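Local structure of chintase (Rhizomucor miehei, 5YUQ) at residues Tyr7-Asp12 with Ser351-Asp356; Phe73-Lys78 with Cys117-Glu122; Glu107-Pro112 with Asn123-Tyr128; Lys262-Asp267 with Gln284-Thr289. The protein probably hydrolyses chitin, as a family 18 glycoside hydrolase with a TIM barrel and an active site shaped as a tunnel. All blocks are in the same frame, centred on the assembly; numbering follows the deposited sequence.

Contact 1: Tyr7-Asp12 with Ser351-Asp356; sequences YVVDWD and SLEMDD
Tyr7 and Leu352 meet where the first and last strands of the TIM barrel lie side by side: Leu352 N donates to Tyr7 O at 2.9 Å, nearly straight (164°), continuing the parallel pairing of strands 4-9 and 346-350. Beside this bond Val8 CG1 rests 3.9 Å from Leu352 CB, the two apolar side chains pointing the same way, as suits a buried seam. Glu353 bends at chi2 (-71°), and its carboxylate lies against Val9 CG2. Its CG lies 3.4 Å from Asp12 O, the two side chains crossing at about a right angle, and Asp12 OD2 comes within 4.2 Å of Glu353 OE2, a pairing of like charges that might raise the pKa of one of them. Ser351 OG donates to Glu353 OE1 at 2.8 Å on the syn side, which fixes the turn of that carboxylate. Ser351 itself follows a cis peptide from Trp350, whose ring meets that of Tyr7. A water bridges the gap, accepting from Val9 N and donating to Asp12 O and, at 2.7 Å, to Glu353 OE1.

Contact 2: Phe73-Lys78 with Cys117-Glu122; sequences FSDLLK and CNSKDE
Ser74 and Lys120 bring the backbones closest, their CA atoms 5.1 Å apart, where the first turn of the short helix 73-78 lies against an extended loop of the TIM barrel, the one between strand 101-105 and helix 124-139. Ser119 and Ser74 suit this tight approach because they are small and polar. The OG of Ser119 sits between its own backbone N and carbonyl carbon (chi1 59°) and takes the N-H of Asp75 at 3.2 Å with an angle of 155°; it also bonds to Leu71 O, just ahead of the helix. Asp75 bends its carboxylate over the same serine, OD1 coming 3.3 Å from Ser119 CB. A water accepts from Ser74 N and donates to Ser119 O, serving a second amide of the helix start, where N-H groups have no partner within the helix. Ser74 OG, anti to its backbone N, reaches past the loop to Asp124 OD1 and lies 3.3 Å from Asp121 CB. Farther along, the extended Lys78 chain passes obliquely across Asp121, its CD 3.8 Å from OD1, while Asp121 OD2 takes the N-H of Asn123. A water accepts from Lys78 NZ at 2.8 Å and lies beside Asp121 OD1 and Lys120 O, linking the lysine to the loop; Asp75 OD1 adds a long salt bridge. On the loop itself, Lys120 NZ folds back to donate to Asn118 O at 2.9 Å.

Contact 3: Glu107-Pro112 with Asn123-Tyr128; sequences EYPNSP and NDTANY
Pro109, Asp124 and Asn110 carry this contact between the loop after strand 101-105 of the TIM barrel and the first turn of helix 124-139. The rigid Pro109 ring packs into the helix surface: Pro109 CG lies 3.6 Å from Tyr128 CD2, while CB lies 3.4 Å from Thr125 OG1, a hydroxyl bonded to Asn155 O. Asp124 points its carboxylate back at the loop, where OD2 receives Asn110 N at 2.7 Å and 145° on its anti lone pair. Asn110 has left-handed backbone angles (phi 38°, psi 64°), which asparagine tolerates well and which turn the chain after it. Its own amide goes elsewhere, ND2 to Asp156 O and OD1 to Gln159. Asp124 has further partners: OD2 also takes Asp121 N, and OD1 has a partner of its own in helix 73-78. With two amides and a hydroxyl around a buried carboxylate at a helix start, the acid is probably ionised, its charge stabilised by the bonds and by the positive end of the helix dipole.

Contact 4: Lys262-Asp267 with Gln284-Thr289; sequences KGDSTD and QYIWRT
The Tyr285 ring carries Asp264 on one face, CB lying 4.0 Å above the centre and 5° off the normal, a CH-pi contact; Gly263 C approaches the ring obliquely. A second flat group, the Asp264 carboxylate, is gripped by four bonds. Thr289 OG1 (2.7 Å) and Ile286 N (2.8 Å) reach OD2 from opposite faces of its plane. OD1 takes Thr266 OG1 on its syn lone pair at 2.5 Å and Thr266 N from above the plane, closing an Asx turn. Aspartate suits the spot because its short arm, with CG tucked between backbone N and carbonyl carbon (chi1 67°), serves its own turn and the N terminus of helix 287-292 together, OD2 holding the amide of the N-cap residue Ile286. Thr266 OG1 passes the bond network on by accepting from Gln284 NE2 at 3.0 Å, nearly in the amide plane; the extended Gln284 chain makes that reach. Alongside, Asp264 N donates to Gln284 O, and Gly263, which has no side chain, brings CA to 3.3 Å of the same oxygen as a C-H...O contact. Asp267 OD2 steadies the turn by taking Gly263 N. The loop 262-267 thus lies along strand 284-286, which pairs antiparallel with strand 228-240 through Tyr285 and Gly236, and it ties that strand to the first turn of helix 287-292.

In the fold
From the N terminus, segment 7-12 opens contact 1, which closes only at 351-356 and so encloses the other three, bringing the first and last barrel strands together. Segment 73-78 then opens contact 2, and 107-112 opens contact 3 before 117-122 closes contact 2 and 123-128 closes contact 3; these two cross, their centres about 7 Å apart, binding helix 73-78, the loop after strand 101-105 and helix 124-139 into one corner. Contact 4 follows in series as a short local loop in the chain between strands 228-240 and 284-286, closed on the latter and the start of helix 287-292. It touches contact 1 through Trp287 and Arg288, which bond to Asp356 and Asp355, but lies about 31 Å from contact 3, centre to centre.

Contact 1: Tyr7-Asp12 with Ser351-Asp356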
loop_
_atom_site.group_PDB
_atom_site.type_symbol
_atom_site.label_atom_id
_atom_site.label_comp_id
_atom_site.label_asym_id
_atom_site.label_seq_id
_atom_site.Cartn_x
_atom_site.Cartn_y
_atom_site.Cartn_z
ATOM N N TYR A 7 -1.897 5.962 6.405
ATOM C CA TYR A 7 -3.067 6.109 5.553
ATOM C C TYR A 7 -4.333 6.010 6.384
ATOM O O TYR A 7 -4.451 5.153 7.259
ATOM C CB TYR A 7 -3.092 5.032 4.471
ATOM C CG TYR A 7 -2.184 5.345 3.309
ATOM C CD1 TYR A 7 -0.862 4.931 3.316
ATOM C CD2 TYR A 7 -2.644 6.062 2.210
ATOM C CE1 TYR A 7 -0.016 5.217 2.254
ATOM C CE2 TYR A 7 -1.803 6.336 1.121
ATOM C CZ TYR A 7 -0.491 5.924 1.165
ATOM O OH TYR A 7 0.344 6.207 0.109
ATOM N N VAL A 8 -5.270 6.912 6.116
ATOM C CA VAL A 8 -6.627 6.777 6.622
ATOM C C VAL A 8 -7.519 6.771 5.400
ATOM O O VAL A 8 -7.165 7.348 4.366
ATOM C CB VAL A 8 -7.009 7.925 7.564
ATOM C CG1 VAL A 8 -6.105 7.914 8.786
ATOM C CG2 VAL A 8 -6.949 9.276 6.849
ATOM N N VAL A 9 -8.660 6.103 5.502
ATOM C CA VAL A 9 -9.512 5.906 4.339
ATOM C C VAL A 9 -10.858 6.607 4.485
ATOM O O VAL A 9 -11.471 6.584 5.548
ATOM C CB VAL A 9 -9.689 4.398 3.992
ATOM C CG1 VAL A 9 -8.333 3.765 3.681
ATOM C CG2 VAL A 9 -10.394 3.635 5.124
ATOM N N ASP A 10 -11.294 7.241 3.403
ATOM C CA ASP A 10 -12.497 8.072 3.413
ATOM C C ASP A 10 -13.739 7.307 3.861
ATOM O O ASP A 10 -14.620 7.865 4.519
ATOM C CB ASP A 10 -12.718 8.654 2.019
ATOM C CG ASP A 10 -13.826 9.674 1.985
ATOM O OD1 ASP A 10 -13.553 10.862 2.293
ATOM O OD2 ASP A 10 -14.966 9.300 1.635
ATOM N N TRP A 11 -13.805 6.026 3.509
ATOM C CA TRP A 11 -14.982 5.212 3.789
ATOM C C TRP A 11 -14.998 4.611 5.194
ATOM O O TRP A 11 -15.981 3.989 5.595
ATOM C CB TRP A 11 -15.093 4.095 2.744
ATOM C CG TRP A 11 -13.879 3.206 2.673
ATOM C CD1 TRP A 11 -13.683 2.046 3.356
ATOM C CD2 TRP A 11 -12.704 3.401 1.866
ATOM N NE1 TRP A 11 -12.462 1.504 3.026
ATOM C CE2 TRP A 11 -11.841 2.318 2.115
ATOM C CE3 TRP A 11 -12.302 4.388 0.958
ATOM C CZ2 TRP A 11 -10.596 2.187 1.488
ATOM C CZ3 TRP A 11 -11.057 4.260 0.339
ATOM C CH2 TRP A 11 -10.223 3.171 0.613
ATOM N N ASP A 12 -13.914 4.789 5.940
ATOM C CA ASP A 12 -13.820 4.217 7.282
ATOM C C ASP A 12 -12.714 4.910 8.069
ATOM O O ASP A 12 -11.681 4.305 8.358
ATOM C CB ASP A 12 -13.554 2.710 7.190
ATOM C CG ASP A 12 -13.838 1.975 8.493
ATOM O OD1 ASP A 12 -14.374 2.584 9.444
ATOM O OD2 ASP A 12 -13.523 0.772 8.565
ATOM N N SER A 351 -3.987 0.187 7.042
ATOM C CA SER A 351 -4.339 1.588 7.234
ATOM C C SER A 351 -4.753 1.759 8.702
ATOM O O SER A 351 -4.998 0.775 9.413
ATOM C CB SER A 351 -5.468 2.005 6.284
ATOM O OG SER A 351 -6.574 1.123 6.412
ATOM N N LEU A 352 -4.829 3.007 9.150
ATOM C CA LEU A 352 -4.834 3.321 10.576
ATOM C C LEU A 352 -6.011 2.756 11.360
ATOM O O LEU A 352 -5.861 2.383 12.526
ATOM C CB LEU A 352 -4.741 4.841 10.761
ATOM C CG LEU A 352 -4.501 5.325 12.186
ATOM C CD1 LEU A 352 -3.252 4.682 12.760
ATOM C CD2 LEU A 352 -4.376 6.842 12.208
ATOM N N GLU A 353 -7.177 2.677 10.729
ATOM C CA GLU A 353 -8.371 2.259 11.457
ATOM C C GLU A 353 -8.331 0.770 11.796
ATOM O O GLU A 353 -9.145 0.287 12.576
ATOM C CB GLU A 353 -9.638 2.625 10.672
ATOM C CG GLU A 353 -10.096 1.587 9.652
ATOM C CD GLU A 353 -9.207 1.480 8.433
ATOM O OE1 GLU A 353 -8.294 2.320 8.235
ATOM O OE2 GLU A 353 -9.433 0.544 7.636
ATOM N N MET A 354 -7.372 0.077 11.234
ATOM C CA MET A 354 -7.245 -1.360 11.424
ATOM C C MET A 354 -6.575 -1.786 12.721
ATOM O O MET A 354 -6.662 -2.895 13.094
ATOM C CB MET A 354 -6.498 -2.042 10.245
ATOM C CG MET A 354 -7.122 -1.787 8.918
ATOM S SD MET A 354 -5.989 -2.594 7.683
ATOM C CE MET A 354 -6.968 -2.386 6.167
ATOM N N ASP A 355 -5.904 -0.837 13.359
ATOM C CA ASP A 355 -5.212 -1.120 14.608
ATOM C C ASP A 355 -6.235 -1.323 15.716
ATOM O O ASP A 355 -7.390 -0.895 15.593
ATOM C CB ASP A 355 -4.280 0.040 14.970
ATOM C CG ASP A 355 -3.106 -0.400 15.822
ATOM O OD1 ASP A 355 -3.052 -1.575 16.256
ATOM O OD2 ASP A 355 -2.234 0.440 16.066
ATOM N N ASP A 356 -5.822 -1.985 16.789
ATOM C CA ASP A 356 -6.712 -2.141 17.940
ATOM C C ASP A 356 -6.754 -0.868 18.787
ATOM O O ASP A 356 -6.062 0.114 18.503
ATOM C CB ASP A 356 -6.335 -3.381 18.766
ATOM C CG ASP A 356 -4.925 -3.321 19.327
ATOM O OD1 ASP A 356 -4.438 -2.209 19.641
ATOM O OD2 ASP A 356 -4.311 -4.400 19.489
HETATM O O HOH W 1 -9.055 4.904 8.116
#

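Contact 2: Phe73-Lys78 with Cys117-Glu122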
loop_
_atom_site.group_PDB
_atom_site.type_symbol
_atom_site.label_atom_id
_atom_site.label_comp_id
_atom_site.label_asym_id
_atom_site.label_seq_id
_atom_site.Cartn_x
_atom_site.Cartn_y
_atom_site.Cartn_z
ATOM N N PHE A 73 -5.656 7.596 -15.252
ATOM C CA PHE A 73 -4.330 8.225 -15.211
ATOM C C PHE A 73 -3.654 8.238 -16.586
ATOM O O PHE A 73 -3.177 9.277 -17.043
ATOM C CB PHE A 73 -3.407 7.506 -14.226
ATOM C CG PHE A 73 -3.532 7.966 -12.794
ATOM C CD1 PHE A 73 -2.977 9.166 -12.383
ATOM C CD2 PHE A 73 -4.146 7.160 -11.852
ATOM C CE1 PHE A 73 -3.070 9.575 -11.051
ATOM C CE2 PHE A 73 -4.241 7.563 -10.526
ATOM C CZ PHE A 73 -3.707 8.764 -10.129
ATOM N N SER A 74 -3.609 7.088 -17.251
ATOM C CA SER A 74 -2.913 7.016 -18.536
ATOM C C SER A 74 -3.537 7.949 -19.564
ATOM O O SER A 74 -2.832 8.734 -20.187
ATOM C CB SER A 74 -2.897 5.582 -19.061
ATOM O OG SER A 74 -2.214 5.522 -20.309
ATOM N N ASP A 75 -4.857 7.877 -19.724
ATOM C CA ASP A 75 -5.554 8.759 -20.660
ATOM C C ASP A 75 -5.352 10.228 -20.315
ATOM O O ASP A 75 -5.107 11.051 -21.194
ATOM C CB ASP A 75 -7.054 8.450 -20.674
ATOM C CG ASP A 75 -7.379 7.130 -21.339
ATOM O OD1 ASP A 75 -6.516 6.586 -22.065
ATOM O OD2 ASP A 75 -8.509 6.634 -21.136
ATOM N N LEU A 76 -5.465 10.557 -19.031
ATOM C CA LEU A 76 -5.336 11.939 -18.599
ATOM C C LEU A 76 -3.975 12.516 -18.954
ATOM O O LEU A 76 -3.886 13.645 -19.426
ATOM C CB LEU A 76 -5.584 12.063 -17.094
ATOM C CG LEU A 76 -7.034 11.873 -16.637
ATOM C CD1 LEU A 76 -7.128 11.879 -15.108
ATOM C CD2 LEU A 76 -7.917 12.965 -17.217
ATOM N N LEU A 77 -2.917 11.737 -18.748
ATOM C CA LEU A 77 -1.564 12.281 -18.894
ATOM C C LEU A 77 -0.999 12.233 -20.314
ATOM O O LEU A 77 -0.032 12.931 -20.604
ATOM C CB LEU A 77 -0.589 11.596 -17.933
ATOM C CG LEU A 77 -0.979 11.656 -16.455
ATOM C CD1 LEU A 77 0.120 11.048 -15.596
ATOM C CD2 LEU A 77 -1.251 13.090 -16.047
ATOM N N LYS A 78 -1.609 11.435 -21.188
ATOM C CA LYS A 78 -1.082 11.247 -22.549
ATOM C C LYS A 78 -1.617 12.286 -23.530
ATOM O O LYS A 78 -1.148 12.375 -24.664
ATOM C CB LYS A 78 -1.361 9.826 -23.059
ATOM C CG LYS A 78 -2.781 9.585 -23.571
ATOM C CD LYS A 78 -2.942 8.146 -24.041
ATOM C CE LYS A 78 -4.317 7.904 -24.637
ATOM N NZ LYS A 78 -4.457 6.495 -25.101
ATOM N N CYS A 117 -9.189 -3.070 -16.700
ATOM C CA CYS A 117 -9.579 -2.142 -17.753
ATOM C C CYS A 117 -8.985 -0.741 -17.575
ATOM O O CYS A 117 -9.395 0.213 -18.253
ATOM C CB CYS A 117 -11.105 -2.073 -17.869
ATOM S SG CYS A 117 -11.910 -1.403 -16.403
ATOM N N ASN A 118 -8.018 -0.610 -16.666
ATOM C CA ASN A 118 -7.245 0.631 -16.577
ATOM C C ASN A 118 -6.698 1.047 -17.932
ATOM O O ASN A 118 -6.268 0.199 -18.719
ATOM C CB ASN A 118 -6.058 0.455 -15.624
ATOM C CG ASN A 118 -6.441 0.589 -14.169
ATOM O OD1 ASN A 118 -7.574 0.942 -13.827
ATOM N ND2 ASN A 118 -5.486 0.315 -13.294
ATOM N N SER A 119 -6.698 2.346 -18.210
ATOM C CA SER A 119 -6.017 2.834 -19.402
ATOM C C SER A 119 -4.510 2.649 -19.213
ATOM O O SER A 119 -4.010 2.645 -18.088
ATOM C CB SER A 119 -6.368 4.294 -19.699
ATOM O OG SER A 119 -6.031 5.158 -18.623
ATOM N N LYS A 120 -3.789 2.479 -20.315
ATOM C CA LYS A 120 -2.351 2.242 -20.256
ATOM C C LYS A 120 -1.704 2.760 -21.530
ATOM O O LYS A 120 -2.332 2.779 -22.582
ATOM C CB LYS A 120 -2.063 0.754 -20.091
ATOM C CG LYS A 120 -2.700 -0.100 -21.169
ATOM C CD LYS A 120 -2.378 -1.570 -20.990
ATOM C CE LYS A 120 -2.897 -2.108 -19.665
ATOM N NZ LYS A 120 -4.371 -1.929 -19.457
ATOM N N ASP A 121 -0.451 3.186 -21.427
ATOM C CA ASP A 121 0.288 3.711 -22.565
ATOM C C ASP A 121 1.766 3.451 -22.339
ATOM O O ASP A 121 2.228 3.460 -21.196
ATOM C CB ASP A 121 0.037 5.208 -22.718
ATOM C CG ASP A 121 0.565 5.754 -24.022
ATOM O OD1 ASP A 121 -0.186 5.741 -25.019
ATOM O OD2 ASP A 121 1.731 6.205 -24.053
ATOM N N GLU A 122 2.512 3.212 -23.416
ATOM C CA GLU A 122 3.956 3.013 -23.301
ATOM C C GLU A 122 4.639 4.152 -22.556
ATOM O O GLU A 122 5.654 3.941 -21.899
ATOM C CB GLU A 122 4.603 2.904 -24.685
ATOM C CG GLU A 122 4.125 1.751 -25.528
ATOM C CD GLU A 122 4.487 1.934 -26.989
ATOM O OE1 GLU A 122 5.408 2.733 -27.280
ATOM O OE2 GLU A 122 3.836 1.296 -27.845
HETATM O O HOH W 2 -4.325 4.499 -15.901
HETATM O O HOH W 3 -2.493 4.441 -25.185
#

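Contact 3: Glu107-Pro112 with Asn123-Tyr128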
loop_
_atom_site.group_PDB
_atom_site.type_symbol
_atom_site.label_atom_id
_atom_site.label_comp_id
_atom_site.label_asym_id
_atom_site.label_seq_id
_atom_site.Cartn_x
_atom_site.Cartn_y
_atom_site.Cartn_z
ATOM N N GLU A 107 -2.042 2.843 -9.809
ATOM C CA GLU A 107 -1.814 1.409 -9.756
ATOM C C GLU A 107 -2.290 0.788 -11.074
ATOM O O GLU A 107 -3.431 0.340 -11.141
ATOM C CB GLU A 107 -2.558 0.792 -8.558
ATOM C CG GLU A 107 -2.129 1.390 -7.214
ATOM C CD GLU A 107 -2.772 0.707 -6.012
ATOM O OE1 GLU A 107 -3.576 -0.230 -6.195
ATOM O OE2 GLU A 107 -2.458 1.105 -4.873
ATOM N N TYR A 108 -1.455 0.738 -12.122
ATOM C CA TYR A 108 -0.045 1.132 -12.115
ATOM C C TYR A 108 0.308 1.678 -13.491
ATOM O O TYR A 108 -0.385 1.387 -14.466
ATOM C CB TYR A 108 0.841 -0.094 -11.866
ATOM C CG TYR A 108 0.491 -0.873 -10.632
ATOM C CD1 TYR A 108 1.045 -0.544 -9.402
ATOM C CD2 TYR A 108 -0.398 -1.943 -10.686
ATOM C CE1 TYR A 108 0.724 -1.249 -8.264
ATOM C CE2 TYR A 108 -0.729 -2.652 -9.549
ATOM C CZ TYR A 108 -0.159 -2.304 -8.340
ATOM O OH TYR A 108 -0.473 -3.005 -7.200
ATOM N N PRO A 109 1.389 2.469 -13.592
ATOM C CA PRO A 109 1.810 2.907 -14.925
ATOM C C PRO A 109 2.063 1.733 -15.873
ATOM O O PRO A 109 2.729 0.763 -15.492
ATOM C CB PRO A 109 3.127 3.634 -14.653
ATOM C CG PRO A 109 2.974 4.160 -13.252
ATOM C CD PRO A 109 2.164 3.121 -12.517
ATOM N N ASN A 110 1.516 1.843 -17.084
ATOM C CA ASN A 110 1.685 0.865 -18.172
ATOM C C ASN A 110 1.695 -0.590 -17.720
ATOM O O ASN A 110 2.694 -1.296 -17.855
ATOM C CB ASN A 110 2.927 1.185 -19.011
ATOM C CG ASN A 110 2.922 0.440 -20.320
ATOM O OD1 ASN A 110 1.863 -0.012 -20.771
ATOM N ND2 ASN A 110 4.093 0.278 -20.931
ATOM N N SER A 111 0.572 -1.034 -17.174
ATOM C CA SER A 111 0.495 -2.369 -16.605
ATOM C C SER A 111 -0.853 -2.987 -16.911
ATOM O O SER A 111 -1.871 -2.315 -16.801
ATOM C CB SER A 111 0.685 -2.295 -15.090
ATOM O OG SER A 111 0.614 -3.582 -14.502
ATOM N N PRO A 112 -0.855 -4.261 -17.324
ATOM C CA PRO A 112 -2.102 -5.010 -17.509
ATOM C C PRO A 112 -2.572 -5.543 -16.168
ATOM O O PRO A 112 -3.635 -6.156 -16.071
ATOM C CB PRO A 112 -1.670 -6.178 -18.394
ATOM C CG PRO A 112 -0.265 -6.430 -17.982
ATOM C CD PRO A 112 0.322 -5.053 -17.726
ATOM N N ASN A 123 4.088 5.357 -22.672
ATOM C CA ASN A 123 4.711 6.539 -22.094
ATOM C C ASN A 123 4.262 6.824 -20.671
ATOM O O ASN A 123 4.610 7.864 -20.120
ATOM C CB ASN A 123 4.427 7.790 -22.935
ATOM C CG ASN A 123 5.103 7.761 -24.275
ATOM O OD1 ASN A 123 6.094 7.059 -24.473
ATOM N ND2 ASN A 123 4.575 8.536 -25.208
ATOM N N ASP A 124 3.507 5.911 -20.075
ATOM C CA ASP A 124 2.923 6.175 -18.758
ATOM C C ASP A 124 3.919 6.664 -17.711
ATOM O O ASP A 124 3.667 7.657 -17.031
ATOM C CB ASP A 124 2.197 4.943 -18.228
ATOM C CG ASP A 124 0.812 4.781 -18.819
ATOM O OD1 ASP A 124 0.326 5.711 -19.513
ATOM O OD2 ASP A 124 0.206 3.726 -18.571
ATOM N N THR A 125 5.050 5.980 -17.588
ATOM C CA THR A 125 5.997 6.328 -16.536
ATOM C C THR A 125 6.652 7.679 -16.785
ATOM O O THR A 125 6.793 8.474 -15.859
ATOM C CB THR A 125 7.023 5.207 -16.294
ATOM O OG1 THR A 125 6.334 4.049 -15.791
ATOM C CG2 THR A 125 8.052 5.641 -15.265
ATOM N N ALA A 126 7.013 7.962 -18.035
ATOM C CA ALA A 126 7.561 9.277 -18.368
ATOM C C ALA A 126 6.527 10.369 -18.083
ATOM O O ALA A 126 6.864 11.456 -17.604
ATOM C CB ALA A 126 7.990 9.317 -19.832
ATOM N N ASN A 127 5.267 10.074 -18.394
ATOM C CA ASN A 127 4.193 11.044 -18.207
ATOM C C ASN A 127 3.894 11.270 -16.734
ATOM O O ASN A 127 3.520 12.371 -16.331
ATOM C CB ASN A 127 2.923 10.588 -18.937
ATOM C CG ASN A 127 3.049 10.694 -20.446
ATOM O OD1 ASN A 127 3.936 11.381 -20.964
ATOM N ND2 ASN A 127 2.151 10.029 -21.156
ATOM N N TYR A 128 4.057 10.219 -15.938
ATOM C CA TYR A 128 3.903 10.314 -14.490
ATOM C C TYR A 128 4.925 11.290 -13.942
ATOM O O TYR A 128 4.608 12.150 -13.123
ATOM C CB TYR A 128 4.155 8.944 -13.868
ATOM C CG TYR A 128 3.478 8.628 -12.556
ATOM C CD1 TYR A 128 2.572 9.495 -11.954
ATOM C CD2 TYR A 128 3.752 7.428 -11.924
ATOM C CE1 TYR A 128 1.943 9.143 -10.741
ATOM C CE2 TYR A 128 3.138 7.070 -10.727
ATOM C CZ TYR A 128 2.249 7.936 -10.140
ATOM O OH TYR A 128 1.655 7.552 -8.962
#

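Contact 4: Lys262-Asp267 with Gln284-Thr289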
loop_
_atom_site.group_PDB
_atom_site.type_symbol
_atom_site.label_atom_id
_atom_site.label_comp_id
_atom_site.label_asym_id
_atom_site.label_seq_id
_atom_site.Cartn_x
_atom_site.Cartn_y
_atom_site.Cartn_z
ATOM N N LYS A 262 -13.432 -15.457 1.612
ATOM C CA LYS A 262 -13.666 -14.284 2.445
ATOM C C LYS A 262 -12.763 -14.293 3.672
ATOM O O LYS A 262 -12.530 -15.343 4.281
ATOM C CB LYS A 262 -15.130 -14.263 2.892
ATOM C CG LYS A 262 -15.538 -13.046 3.705
ATOM C CD LYS A 262 -16.964 -13.229 4.235
ATOM C CE LYS A 262 -17.395 -12.073 5.125
ATOM N NZ LYS A 262 -17.501 -10.797 4.383
ATOM N N GLY A 263 -12.268 -13.113 4.031
ATOM C CA GLY A 263 -11.523 -12.926 5.262
ATOM C C GLY A 263 -12.454 -12.627 6.418
ATOM O O GLY A 263 -13.326 -13.443 6.738
ATOM N N ASP A 264 -12.288 -11.468 7.049
ATOM C CA ASP A 264 -13.154 -11.128 8.176
ATOM C C ASP A 264 -14.362 -10.299 7.740
ATOM O O ASP A 264 -14.674 -10.224 6.553
ATOM C CB ASP A 264 -12.368 -10.431 9.297
ATOM C CG ASP A 264 -11.859 -9.064 8.900
ATOM O OD1 ASP A 264 -12.240 -8.542 7.826
ATOM O OD2 ASP A 264 -11.066 -8.494 9.676
ATOM N N SER A 265 -15.032 -9.672 8.707
ATOM C CA SER A 265 -16.241 -8.903 8.427
ATOM C C SER A 265 -15.992 -7.677 7.556
ATOM O O SER A 265 -16.919 -7.152 6.943
ATOM C CB SER A 265 -16.919 -8.484 9.734
ATOM O OG SER A 265 -16.110 -7.580 10.460
ATOM N N THR A 266 -14.746 -7.211 7.507
ATOM C CA THR A 266 -14.401 -6.061 6.676
ATOM C C THR A 266 -14.273 -6.456 5.214
ATOM O O THR A 266 -14.197 -5.592 4.339
ATOM C CB THR A 266 -13.074 -5.398 7.112
ATOM O OG1 THR A 266 -11.974 -6.265 6.803
ATOM C CG2 THR A 266 -13.083 -5.065 8.589
ATOM N N ASP A 267 -14.247 -7.760 4.948
ATOM C CA ASP A 267 -14.040 -8.253 3.586
ATOM C C ASP A 267 -15.360 -8.416 2.842
ATOM O O ASP A 267 -15.902 -9.518 2.740
ATOM C CB ASP A 267 -13.258 -9.570 3.602
ATOM C CG ASP A 267 -12.860 -10.038 2.216
ATOM O OD1 ASP A 267 -13.016 -9.273 1.244
ATOM O OD2 ASP A 267 -12.382 -11.183 2.107
ATOM N N GLN A 284 -9.029 -10.165 3.104
ATOM C CA GLN A 284 -8.516 -9.252 4.121
ATOM C C GLN A 284 -9.008 -9.629 5.515
ATOM O O GLN A 284 -10.174 -9.966 5.719
ATOM C CB GLN A 284 -8.913 -7.817 3.780
ATOM C CG GLN A 284 -8.484 -6.781 4.809
ATOM C CD GLN A 284 -8.878 -5.374 4.406
ATOM O OE1 GLN A 284 -8.122 -4.676 3.728
ATOM N NE2 GLN A 284 -10.075 -4.952 4.821
ATOM N N TYR A 285 -8.093 -9.568 6.472
ATOM C CA TYR A 285 -8.378 -9.905 7.850
ATOM C C TYR A 285 -7.666 -8.834 8.665
ATOM O O TYR A 285 -6.444 -8.866 8.792
ATOM C CB TYR A 285 -7.779 -11.282 8.129
ATOM C CG TYR A 285 -8.604 -12.173 9.023
ATOM C CD1 TYR A 285 -8.553 -12.028 10.393
ATOM C CD2 TYR A 285 -9.398 -13.178 8.491
ATOM C CE1 TYR A 285 -9.279 -12.833 11.219
ATOM C CE2 TYR A 285 -10.143 -14.003 9.325
ATOM C CZ TYR A 285 -10.073 -13.816 10.684
ATOM O OH TYR A 285 -10.799 -14.618 11.535
ATOM N N ILE A 286 -8.402 -7.862 9.197
ATOM C CA ILE A 286 -7.722 -6.723 9.826
ATOM C C ILE A 286 -7.232 -7.046 11.230
ATOM O O ILE A 286 -7.735 -7.958 11.886
ATOM C CB ILE A 286 -8.574 -5.437 9.845
ATOM C CG1 ILE A 286 -9.803 -5.610 10.741
ATOM C CG2 ILE A 286 -8.974 -5.040 8.430
ATOM C CD1 ILE A 286 -10.445 -4.285 11.114
ATOM N N TRP A 287 -6.238 -6.301 11.691
ATOM C CA TRP A 287 -5.635 -6.585 12.981
ATOM C C TRP A 287 -6.658 -6.614 14.108
ATOM O O TRP A 287 -6.566 -7.461 15.001
ATOM C CB TRP A 287 -4.534 -5.585 13.316
ATOM C CG TRP A 287 -4.022 -5.806 14.701
ATOM C CD1 TRP A 287 -4.314 -5.071 15.814
ATOM C CD2 TRP A 287 -3.146 -6.856 15.130
ATOM N NE1 TRP A 287 -3.672 -5.603 16.910
ATOM C CE2 TRP A 287 -2.945 -6.697 16.514
ATOM C CE3 TRP A 287 -2.507 -7.914 14.474
ATOM C CZ2 TRP A 287 -2.126 -7.549 17.254
ATOM C CZ3 TRP A 287 -1.698 -8.762 15.208
ATOM C CH2 TRP A 287 -1.516 -8.576 16.584
ATOM N N ARG A 288 -7.628 -5.710 14.081
ATOM C CA ARG A 288 -8.627 -5.655 15.164
ATOM C C ARG A 288 -9.256 -7.051 15.340
ATOM O O ARG A 288 -9.464 -7.448 16.452
ATOM C CB ARG A 288 -9.727 -4.652 14.954
ATOM C CG ARG A 288 -9.270 -3.213 14.980
ATOM C CD ARG A 288 -10.324 -2.176 14.656
ATOM N NE ARG A 288 -11.303 -2.039 15.736
ATOM C CZ ARG A 288 -11.099 -1.334 16.831
ATOM N NH1 ARG A 288 -9.986 -0.643 17.042
ATOM N NH2 ARG A 288 -12.041 -1.287 17.724
ATOM N N THR A 289 -9.575 -7.712 14.225
ATOM C CA THR A 289 -10.178 -9.040 14.263
ATOM C C THR A 289 -9.200 -10.084 14.788
ATOM O O THR A 289 -9.561 -10.928 15.609
ATOM C CB THR A 289 -10.649 -9.470 12.873
ATOM O OG1 THR A 289 -11.463 -8.434 12.304
ATOM C CG2 THR A 289 -11.450 -10.763 12.961
HETATM O O HOH W 4 -14.155 -8.856 12.306
#